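Local coordinates for biotin binding protein A (Gallus gallus, PDB 2C1S) that binds biotin and close analogues as a four-subunit member of the avidin family, here captured with biotin-d-sulfoxide in its pocket, at residues W11-G16 and G118-T123; T78-G83 and A98-E103. All coordinates share one frame; numbering follows the deposited sequence.

Contact 1 (W11-G16 and G118-T123); sequences WRNELG and GTNVFT. With BSO (biotin-D-sulfoxide), chain C.
Arg12 and Thr123 exchange the pair of backbone hydrogen bonds that helps to close the avidin-family barrel, where its first strand, 9-13, meets its last, 115-124, in antiparallel fashion. Arg12 N donates to Thr123 O at 2.9 Å, and Thr123 N returns the bond to Arg12 O at 2.8 Å. Past this point the pairing gives way, for the chain swings through a type I beta turn from Asn13 to Gly16, and Glu14 N reaches Val121 O only by a weak bond. The site illustrates how a side chain can take over from a departing backbone. Glu14 CG lies between the backbone N and the carbonyl carbon (chi1 80°), and a further bend at chi2 brings the carboxylate back against 118-123. Its oxygens divide the work: OE1 accepts from Val121 N at 2.9 Å, while OE2 accepts from Asn120 ND2, also at 2.9 Å. Each donor comes from out of the carboxylate plane, yet OE2 lies close to the amide plane of Asn120, a bond likely to fix which end of that amide faces the ligand. Asn13 is gripped at both ends. Its OD1 accepts from Leu15 N, making an Asx turn, and from Ser17 N as well, which commits ND2 to the other direction, where it donates to O3 of biotin-d-sulfoxide at 3.0 Å. Asn13 CB meanwhile sits over the centre of the Phe122 ring in a CH-pi contact, 3.6 Å from the centroid, with the amide plane turned 49° from the ring. Leu15 CD1 adds an apolar touch beside the ureido group. Next to it, Asn120 OD1 accepts from ligand N1 at 2.8 Å, in an almost straight bond of 171°.

Contact 2 (T78-G83 and A98-E103); sequences TTVFVG and AWLLRE. With BSO (biotin-D-sulfoxide), chain C.
Trp99 and Phe81, a non-hydrogen-bonded pair, touch each other and the same end of biotin-d-sulfoxide. The indole of Trp99 lays one face against the ligand's sulphur-containing ring, with C6 centred 3.2 Å above its plane, while Phe81 CZ comes to 3.9 Å from S1. Trp99 CB rests over the Phe81 ring, offset toward the rim; the two ring planes stand at 53°. With CG between the backbone N and the carbonyl carbon (chi1 56°), the indole is carried away from 78-83 and onto the ligand. An alanine in place of Trp99 would probably open a gap along this face of the ligand, leaving its sulphur-containing ring free to shift. Thr79 OG1 donates to the sulfoxide oxygen O10, though the 2.5 Å separation is very short and its exact length doubtful; Trp72 NE1 also bonds this hydroxyl. Leu101 slants across Thr79, bringing its CD1 to 3.1 Å from Thr79 OG1.

Farther out, Phe68 and Tyr34 bring their rings to Phe81. The backbone sets the spacing of all four pocket residues through six hydrogen bonds, two each in the pairs Thr78 with Arg102, Val80 with Leu100 and Val82 with Ala98. Side chains of these pairs occupy the other face of the sheet, where Val80 CG2 meets Leu100 CB at 4.0 Å. Thus the face of Thr79, Phe81, Trp99 and Leu101 lines the pocket, with Trp112 of the second subunit also reaching Trp99 and Leu101, while the face of Val80 and Leu100 packs against other subunits, Val80 meeting Val80 of the fourth, as in the tetrameric avidin barrel.

Overall arrangement
Both contacts border one ligand pocket and belong to one barrel, yet they solve different problems. Contact 2 is wholly buried and regular, the two strands of a hairpin zipped along their length; contact 1 is partly buried and lies where the first and last strands close the sheet before one of them breaks off into a turn. Their chemistry follows: polar side chains in contact 1 hold the ureido end of the ligand, whereas contact 2 offers mostly aromatic and aliphatic surface to the sulphur end, relieved by a threonine hydroxyl. They join directly, since strands 93-102 and 115-124 are neighbours: Gly118 O lies 2.9 Å from Trp99 N, probably hydrogen-bonded, and Asn120 packs against both Trp99 and Phe81.

Contact 1 (W11-G16 and G118-T123)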
ATOM      1  N   TRP A  11     -19.505  -9.081  11.811  1.00 20.49           N
ATOM      2  CA  TRP A  11     -18.832  -9.377  10.546  1.00 19.52           C
ATOM      3  C   TRP A  11     -17.653 -10.350  10.735  1.00 19.02           C
ATOM      4  O   TRP A  11     -17.008 -10.394  11.774  1.00 20.91           O
ATOM      5  CB  TRP A  11     -18.314  -8.079   9.914  1.00 19.23           C
ATOM      6  CG  TRP A  11     -19.351  -7.037   9.710  1.00 19.19           C
ATOM      7  CD1 TRP A  11     -19.746  -6.091  10.615  1.00 19.91           C
ATOM      8  CD2 TRP A  11     -20.139  -6.823   8.531  1.00 19.72           C
ATOM      9  NE1 TRP A  11     -20.714  -5.308  10.080  1.00 17.28           N
ATOM     10  CE2 TRP A  11     -20.999  -5.749   8.805  1.00 18.63           C
ATOM     11  CE3 TRP A  11     -20.223  -7.465   7.277  1.00 17.99           C
ATOM     12  CZ2 TRP A  11     -21.910  -5.255   7.859  1.00 20.81           C
ATOM     13  CZ3 TRP A  11     -21.140  -6.978   6.338  1.00 19.95           C
ATOM     14  CH2 TRP A  11     -21.959  -5.877   6.634  1.00 19.55           C
ATOM     15  N   ARG A  12     -17.360 -11.136   9.709  1.00 19.27           N
ATOM     16  CA  ARG A  12     -16.213 -12.040   9.707  1.00 19.54           C
ATOM     17  C   ARG A  12     -15.535 -11.926   8.331  1.00 18.77           C
ATOM     18  O   ARG A  12     -16.213 -11.761   7.312  1.00 18.73           O
ATOM     19  CB  ARG A  12     -16.665 -13.471   9.944  1.00 20.20           C
ATOM     20  CG  ARG A  12     -15.547 -14.464  10.155  1.00 24.74           C
ATOM     21  CD  ARG A  12     -16.100 -15.895  10.245  1.00 31.99           C
ATOM     22  NE  ARG A  12     -16.756 -16.280   8.992  1.00 36.96           N
ATOM     23  CZ  ARG A  12     -16.121 -16.772   7.920  1.00 42.42           C
ATOM     24  NH1 ARG A  12     -14.791 -16.950   7.927  1.00 42.17           N
ATOM     25  NH2 ARG A  12     -16.822 -17.093   6.825  1.00 43.33           N
ATOM     26  N   ASN A  13     -14.210 -11.985   8.316  1.00 18.54           N
ATOM     27  CA  ASN A  13     -13.460 -11.902   7.072  1.00 18.01           C
ATOM     28  C   ASN A  13     -12.866 -13.250   6.720  1.00 18.99           C
ATOM     29  O   ASN A  13     -13.038 -14.239   7.467  1.00 18.59           O
ATOM     30  CB  ASN A  13     -12.402 -10.768   7.105  1.00 17.39           C
ATOM     31  CG  ASN A  13     -11.226 -11.027   8.033  1.00 18.67           C
ATOM     32  OD1 ASN A  13     -10.909 -12.161   8.387  1.00 18.37           O
ATOM     33  ND2 ASN A  13     -10.533  -9.925   8.422  1.00 17.50           N
ATOM     34  N   GLU A  14     -12.131 -13.284   5.603  1.00 19.24           N
ATOM     35  CA  GLU A  14     -11.625 -14.536   5.053  1.00 19.96           C
ATOM     36  C   GLU A  14     -10.481 -15.176   5.839  1.00 20.15           C
ATOM     37  O   GLU A  14     -10.111 -16.335   5.563  1.00 20.49           O
ATOM     38  CB  GLU A  14     -11.258 -14.353   3.582  1.00 19.19           C
ATOM     39  CG  GLU A  14      -9.899 -13.700   3.313  1.00 20.07           C
ATOM     40  CD  GLU A  14      -9.857 -12.197   3.571  1.00 20.00           C
ATOM     41  OE1 GLU A  14     -10.860 -11.596   3.991  1.00 18.59           O
ATOM     42  OE2 GLU A  14      -8.784 -11.605   3.338  1.00 22.30           O
ATOM     43  N   LEU A  15      -9.919 -14.443   6.805  1.00 19.69           N
ATOM     44  CA  LEU A  15      -8.865 -14.959   7.662  1.00 19.90           C
ATOM     45  C   LEU A  15      -9.455 -15.622   8.909  1.00 20.91           C
ATOM     46  O   LEU A  15      -8.736 -16.242   9.691  1.00 21.89           O
ATOM     47  CB  LEU A  15      -7.922 -13.833   8.109  1.00 19.31           C
ATOM     48  CG  LEU A  15      -7.165 -13.088   7.016  1.00 18.46           C
ATOM     49  CD1 LEU A  15      -6.186 -12.056   7.638  1.00 14.60           C
ATOM     50  CD2 LEU A  15      -6.434 -14.060   6.116  1.00 18.41           C
ATOM     51  N   GLY A  16     -10.765 -15.468   9.075  1.00 21.82           N
ATOM     52  CA  GLY A  16     -11.466 -15.947  10.258  1.00 22.33           C
ATOM     53  C   GLY A  16     -11.614 -14.917  11.354  1.00 22.30           C
ATOM     54  O   GLY A  16     -12.150 -15.218  12.426  1.00 22.45           O
ATOM     55  N   GLY A 118      -2.526  -4.773   3.112  1.00 13.11           N
ATOM     56  CA  GLY A 118      -3.253  -5.940   2.618  1.00 12.35           C
ATOM     57  C   GLY A 118      -4.711  -5.595   2.382  1.00 12.13           C
ATOM     58  O   GLY A 118      -5.103  -4.437   2.411  1.00 13.56           O
ATOM     59  N   THR A 119      -5.520  -6.621   2.127  1.00 13.82           N
ATOM     60  CA  THR A 119      -6.946  -6.439   1.860  1.00 14.28           C
ATOM     61  C   THR A 119      -7.711  -7.544   2.600  1.00 14.74           C
ATOM     62  O   THR A 119      -7.158  -8.600   2.864  1.00 15.17           O
ATOM     63  CB  THR A 119      -7.266  -6.543   0.320  1.00 14.66           C
ATOM     64  OG1 THR A 119      -6.875  -7.850  -0.162  1.00 15.60           O
ATOM     65  CG2 THR A 119      -6.556  -5.429  -0.496  1.00 14.15           C
ATOM     66  N   ASN A 120      -8.960  -7.272   2.917  1.00 14.43           N
ATOM     67  CA  ASN A 120      -9.842  -8.248   3.555  1.00 14.69           C
ATOM     68  C   ASN A 120     -11.207  -8.079   2.943  1.00 14.85           C
ATOM     69  O   ASN A 120     -11.564  -6.977   2.463  1.00 15.25           O
ATOM     70  CB  ASN A 120      -9.924  -8.034   5.073  1.00 13.91           C
ATOM     71  CG  ASN A 120      -8.702  -8.538   5.829  1.00 15.71           C
ATOM     72  OD1 ASN A 120      -8.200  -7.847   6.696  1.00 17.39           O
ATOM     73  ND2 ASN A 120      -8.233  -9.734   5.512  1.00 15.71           N
ATOM     74  N   VAL A 121     -11.990  -9.161   2.957  1.00 15.24           N
ATOM     75  CA  VAL A 121     -13.416  -9.056   2.620  1.00 16.31           C
ATOM     76  C   VAL A 121     -14.236  -9.600   3.794  1.00 15.72           C
ATOM     77  O   VAL A 121     -13.953 -10.695   4.260  1.00 15.62           O
ATOM     78  CB  VAL A 121     -13.782  -9.853   1.340  1.00 15.98           C
ATOM     79  CG1 VAL A 121     -15.227  -9.576   1.014  1.00 14.46           C
ATOM     80  CG2 VAL A 121     -12.881  -9.453   0.182  1.00 18.71           C
ATOM     81  N   PHE A 122     -15.187  -8.810   4.292  1.00 17.07           N
ATOM     82  CA  PHE A 122     -16.026  -9.214   5.423  1.00 18.19           C
ATOM     83  C   PHE A 122     -17.435  -9.548   4.936  1.00 18.79           C
ATOM     84  O   PHE A 122     -17.957  -8.906   4.024  1.00 20.45           O
ATOM     85  CB  PHE A 122     -16.141  -8.095   6.455  1.00 17.67           C
ATOM     86  CG  PHE A 122     -14.848  -7.781   7.201  1.00 18.59           C
ATOM     87  CD1 PHE A 122     -14.633  -8.283   8.491  1.00 19.15           C
ATOM     88  CD2 PHE A 122     -13.865  -6.952   6.616  1.00 19.17           C
ATOM     89  CE1 PHE A 122     -13.471  -7.979   9.193  1.00 18.92           C
ATOM     90  CE2 PHE A 122     -12.707  -6.639   7.307  1.00 17.90           C
ATOM     91  CZ  PHE A 122     -12.500  -7.146   8.592  1.00 18.73           C
ATOM     92  N   THR A 123     -18.028 -10.551   5.571  1.00 20.94           N
ATOM     93  CA  THR A 123     -19.411 -10.937   5.348  1.00 21.67           C
ATOM     94  C   THR A 123     -20.109 -10.915   6.706  1.00 21.99           C
ATOM     95  O   THR A 123     -19.496 -11.166   7.754  1.00 20.62           O
ATOM     96  CB  THR A 123     -19.512 -12.370   4.771  1.00 22.22           C
ATOM     97  OG1 THR A 123     -18.835 -13.276   5.641  1.00 24.35           O
ATOM     98  CG2 THR A 123     -18.843 -12.448   3.407  1.00 22.86           C
TER
HETATM   99  C11 BSO C1125      -0.233  -7.588  15.112  1.00 18.16           C
HETATM  100  O11 BSO C1125      -0.003  -8.800  14.895  1.00 21.03           O
HETATM  101  O12 BSO C1125       0.640  -6.701  15.100  1.00 17.81           O
HETATM  102  C10 BSO C1125      -1.669  -7.129  15.444  1.00 16.32           C
HETATM  103  C9  BSO C1125      -2.815  -7.951  14.809  1.00 16.64           C
HETATM  104  C8  BSO C1125      -2.906  -7.610  13.326  1.00 17.13           C
HETATM  105  C7  BSO C1125      -3.887  -8.574  12.629  1.00 16.97           C
HETATM  106  C2  BSO C1125      -3.943  -8.237  11.121  1.00 15.45           C
HETATM  107  S1  BSO C1125      -4.724  -6.663  10.730  1.00 18.39           S
HETATM  108  C6  BSO C1125      -4.854  -7.055   8.962  1.00 17.75           C
HETATM  109  C5  BSO C1125      -5.202  -8.557   8.913  1.00 18.18           C
HETATM  110  N1  BSO C1125      -6.665  -8.705   8.934  1.00 17.23           N
HETATM  111  C3  BSO C1125      -7.053  -9.331  10.051  1.00 17.27           C
HETATM  112  O3  BSO C1125      -8.242  -9.591  10.262  1.00 18.64           O
HETATM  113  N2  BSO C1125      -6.043  -9.680  10.859  1.00 16.55           N
HETATM  114  C4  BSO C1125      -4.750  -9.254  10.242  1.00 15.41           C
HETATM  115  O10 BSO C1125      -3.630  -5.643  10.893  1.00 21.82           O
HETATM  116  O   HOH W   1     -16.443 -14.685   5.533  1.00 37.74           O

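Contact 2 (T78-G83 and A98-E103)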
ATOM      1  N   THR A  78      -0.641  -0.801  15.357  1.00 17.61           N
ATOM      2  CA  THR A  78      -1.963  -0.230  15.143  1.00 16.09           C
ATOM      3  C   THR A  78      -2.309  -0.574  13.711  1.00 15.45           C
ATOM      4  O   THR A  78      -1.443  -0.525  12.842  1.00 14.26           O
ATOM      5  CB  THR A  78      -1.992   1.308  15.335  1.00 16.59           C
ATOM      6  OG1 THR A  78      -1.796   1.590  16.732  1.00 17.24           O
ATOM      7  CG2 THR A  78      -3.319   1.873  14.960  1.00 16.68           C
ATOM      8  N   THR A  79      -3.568  -0.925  13.481  1.00 14.80           N
ATOM      9  CA  THR A  79      -4.062  -1.155  12.113  1.00 13.90           C
ATOM     10  C   THR A  79      -5.131  -0.150  11.773  1.00 13.37           C
ATOM     11  O   THR A  79      -5.978   0.173  12.613  1.00 14.37           O
ATOM     12  CB  THR A  79      -4.645  -2.573  11.929  1.00 14.50           C
ATOM     13  OG1 THR A  79      -3.640  -3.534  12.183  1.00 16.69           O
ATOM     14  CG2 THR A  79      -5.176  -2.806  10.517  1.00 12.64           C
ATOM     15  N   VAL A  80      -5.125   0.314  10.522  1.00 11.98           N
ATOM     16  CA  VAL A  80      -6.252   1.060   9.983  1.00 11.85           C
ATOM     17  C   VAL A  80      -6.869   0.292   8.809  1.00 11.76           C
ATOM     18  O   VAL A  80      -6.141  -0.280   7.977  1.00 11.94           O
ATOM     19  CB  VAL A  80      -5.906   2.537   9.610  1.00 12.12           C
ATOM     20  CG1 VAL A  80      -5.539   3.369  10.900  1.00 12.85           C
ATOM     21  CG2 VAL A  80      -4.782   2.605   8.528  1.00 13.26           C
ATOM     22  N   PHE A  81      -8.194   0.262   8.786  1.00 12.05           N
ATOM     23  CA  PHE A  81      -8.962  -0.358   7.698  1.00 12.74           C
ATOM     24  C   PHE A  81      -9.782   0.707   6.999  1.00 12.48           C
ATOM     25  O   PHE A  81     -10.375   1.592   7.645  1.00 11.59           O
ATOM     26  CB  PHE A  81      -9.945  -1.389   8.265  1.00 13.48           C
ATOM     27  CG  PHE A  81      -9.313  -2.638   8.788  1.00 14.77           C
ATOM     28  CD1 PHE A  81      -9.284  -3.791   8.002  1.00 14.80           C
ATOM     29  CD2 PHE A  81      -8.787  -2.704  10.093  1.00 16.09           C
ATOM     30  CE1 PHE A  81      -8.715  -4.972   8.493  1.00 14.64           C
ATOM     31  CE2 PHE A  81      -8.219  -3.874  10.567  1.00 14.32           C
ATOM     32  CZ  PHE A  81      -8.182  -5.021   9.773  1.00 13.70           C
ATOM     33  N   VAL A  82      -9.868   0.626   5.684  1.00 12.93           N
ATOM     34  CA  VAL A  82     -10.743   1.549   4.971  1.00 13.29           C
ATOM     35  C   VAL A  82     -11.493   0.785   3.877  1.00 13.64           C
ATOM     36  O   VAL A  82     -10.922  -0.104   3.257  1.00 14.44           O
ATOM     37  CB  VAL A  82      -9.967   2.779   4.442  1.00 13.15           C
ATOM     38  CG1 VAL A  82      -9.011   2.413   3.255  1.00 13.32           C
ATOM     39  CG2 VAL A  82     -10.927   3.895   4.107  1.00 13.36           C
ATOM     40  N   GLY A  83     -12.768   1.111   3.640  1.00 15.23           N
ATOM     41  CA  GLY A  83     -13.524   0.296   2.688  1.00 14.47           C
ATOM     42  C   GLY A  83     -14.905   0.817   2.310  1.00 15.48           C
ATOM     43  O   GLY A  83     -15.244   1.987   2.503  1.00 13.04           O
ATOM     44  N   ALA A  98      -9.270  -2.398   2.659  1.00 12.89           N
ATOM     45  CA  ALA A  98      -7.813  -2.442   2.575  1.00 11.67           C
ATOM     46  C   ALA A  98      -7.313  -1.960   3.921  1.00 11.70           C
ATOM     47  O   ALA A  98      -7.985  -1.206   4.627  1.00 12.07           O
ATOM     48  CB  ALA A  98      -7.264  -1.528   1.449  1.00 11.94           C
ATOM     49  N   TRP A  99      -6.124  -2.396   4.276  1.00 11.35           N
ATOM     50  CA  TRP A  99      -5.621  -2.087   5.607  1.00 11.92           C
ATOM     51  C   TRP A  99      -4.131  -1.799   5.587  1.00 11.34           C
ATOM     52  O   TRP A  99      -3.420  -2.221   4.656  1.00 10.98           O
ATOM     53  CB  TRP A  99      -5.975  -3.233   6.600  1.00 11.65           C
ATOM     54  CG  TRP A  99      -5.488  -4.607   6.174  1.00 13.63           C
ATOM     55  CD1 TRP A  99      -6.253  -5.613   5.661  1.00 12.87           C
ATOM     56  CD2 TRP A  99      -4.160  -5.131   6.298  1.00 13.02           C
ATOM     57  NE1 TRP A  99      -5.480  -6.723   5.439  1.00 12.21           N
ATOM     58  CE2 TRP A  99      -4.190  -6.459   5.812  1.00 12.57           C
ATOM     59  CE3 TRP A  99      -2.941  -4.608   6.786  1.00 13.50           C
ATOM     60  CZ2 TRP A  99      -3.062  -7.272   5.771  1.00 10.50           C
ATOM     61  CZ3 TRP A  99      -1.806  -5.431   6.745  1.00 12.15           C
ATOM     62  CH2 TRP A  99      -1.871  -6.739   6.243  1.00 14.49           C
ATOM     63  N   LEU A 100      -3.692  -1.049   6.605  1.00 12.56           N
ATOM     64  CA  LEU A 100      -2.278  -0.854   6.897  1.00 12.46           C
ATOM     65  C   LEU A 100      -2.031  -1.208   8.351  1.00 13.26           C
ATOM     66  O   LEU A 100      -2.779  -0.767   9.223  1.00 11.70           O
ATOM     67  CB  LEU A 100      -1.862   0.609   6.670  1.00 12.50           C
ATOM     68  CG  LEU A 100      -1.908   1.238   5.272  1.00 13.09           C
ATOM     69  CD1 LEU A 100      -1.662   2.772   5.317  1.00 10.10           C
ATOM     70  CD2 LEU A 100      -0.918   0.543   4.331  1.00 10.59           C
ATOM     71  N   LEU A 101      -0.989  -2.001   8.580  1.00 13.02           N
ATOM     72  CA  LEU A 101      -0.602  -2.421   9.932  1.00 14.77           C
ATOM     73  C   LEU A 101       0.744  -1.783  10.205  1.00 13.90           C
ATOM     74  O   LEU A 101       1.729  -2.051   9.484  1.00 13.81           O
ATOM     75  CB  LEU A 101      -0.536  -3.925  10.017  1.00 14.33           C
ATOM     76  CG  LEU A 101       0.120  -4.575  11.264  1.00 16.65           C
ATOM     77  CD1 LEU A 101      -0.616  -4.250  12.535  1.00 16.39           C
ATOM     78  CD2 LEU A 101       0.243  -6.096  11.089  1.00 16.68           C
ATOM     79  N   ARG A 102       0.743  -0.909  11.206  1.00 14.66           N
ATOM     80  CA  ARG A 102       1.944  -0.112  11.559  1.00 15.48           C
ATOM     81  C   ARG A 102       2.575  -0.710  12.821  1.00 16.73           C
ATOM     82  O   ARG A 102       1.948  -0.698  13.889  1.00 15.45           O
ATOM     83  CB  ARG A 102       1.552   1.318  11.863  1.00 15.77           C
ATOM     84  CG  ARG A 102       2.742   2.253  12.166  1.00 17.28           C
ATOM     85  CD  ARG A 102       3.229   2.717  10.870  1.00 23.54           C
ATOM     86  NE  ARG A 102       4.412   3.570  10.877  1.00 27.41           N
ATOM     87  CZ  ARG A 102       4.608   4.500   9.945  1.00 25.74           C
ATOM     88  NH1 ARG A 102       5.710   5.219   9.957  1.00 25.19           N
ATOM     89  NH2 ARG A 102       3.677   4.706   9.000  1.00 24.12           N
ATOM     90  N   GLU A 103       3.787  -1.223  12.675  1.00 16.03           N
ATOM     91  CA  GLU A 103       4.644  -1.578  13.812  1.00 19.06           C
ATOM     92  C   GLU A 103       5.228  -0.365  14.546  1.00 18.80           C
ATOM     93  O   GLU A 103       5.628   0.628  13.922  1.00 17.87           O
ATOM     94  CB  GLU A 103       5.842  -2.355  13.285  1.00 20.58           C
ATOM     95  CG  GLU A 103       5.735  -3.837  13.392  1.00 27.95           C
ATOM     96  CD  GLU A 103       7.041  -4.507  13.047  1.00 34.30           C
ATOM     97  OE1 GLU A 103       8.112  -3.982  13.451  1.00 37.79           O
ATOM     98  OE2 GLU A 103       6.997  -5.556  12.373  1.00 38.85           O
TER
HETATM   99  C11 BSO C1125      -0.233  -7.588  15.112  1.00 18.16           C
HETATM  100  O11 BSO C1125      -0.003  -8.800  14.895  1.00 21.03           O
HETATM  101  O12 BSO C1125       0.640  -6.701  15.100  1.00 17.81           O
HETATM  102  C10 BSO C1125      -1.669  -7.129  15.444  1.00 16.32           C
HETATM  103  C9  BSO C1125      -2.815  -7.951  14.809  1.00 16.64           C
HETATM  104  C8  BSO C1125      -2.906  -7.610  13.326  1.00 17.13           C
HETATM  105  C7  BSO C1125      -3.887  -8.574  12.629  1.00 16.97           C
HETATM  106  C2  BSO C1125      -3.943  -8.237  11.121  1.00 15.45           C
HETATM  107  S1  BSO C1125      -4.724  -6.663  10.730  1.00 18.39           S
HETATM  108  C6  BSO C1125      -4.854  -7.055   8.962  1.00 17.75           C
HETATM  109  C5  BSO C1125      -5.202  -8.557   8.913  1.00 18.18           C
HETATM  110  N1  BSO C1125      -6.665  -8.705   8.934  1.00 17.23           N
HETATM  111  C3  BSO C1125      -7.053  -9.331  10.051  1.00 17.27           C
HETATM  112  O3  BSO C1125      -8.242  -9.591  10.262  1.00 18.64           O
HETATM  113  N2  BSO C1125      -6.043  -9.680  10.859  1.00 16.55           N
HETATM  114  C4  BSO C1125      -4.750  -9.254  10.242  1.00 15.41           C
HETATM  115  O10 BSO C1125      -3.630  -5.643  10.893  1.00 21.82           O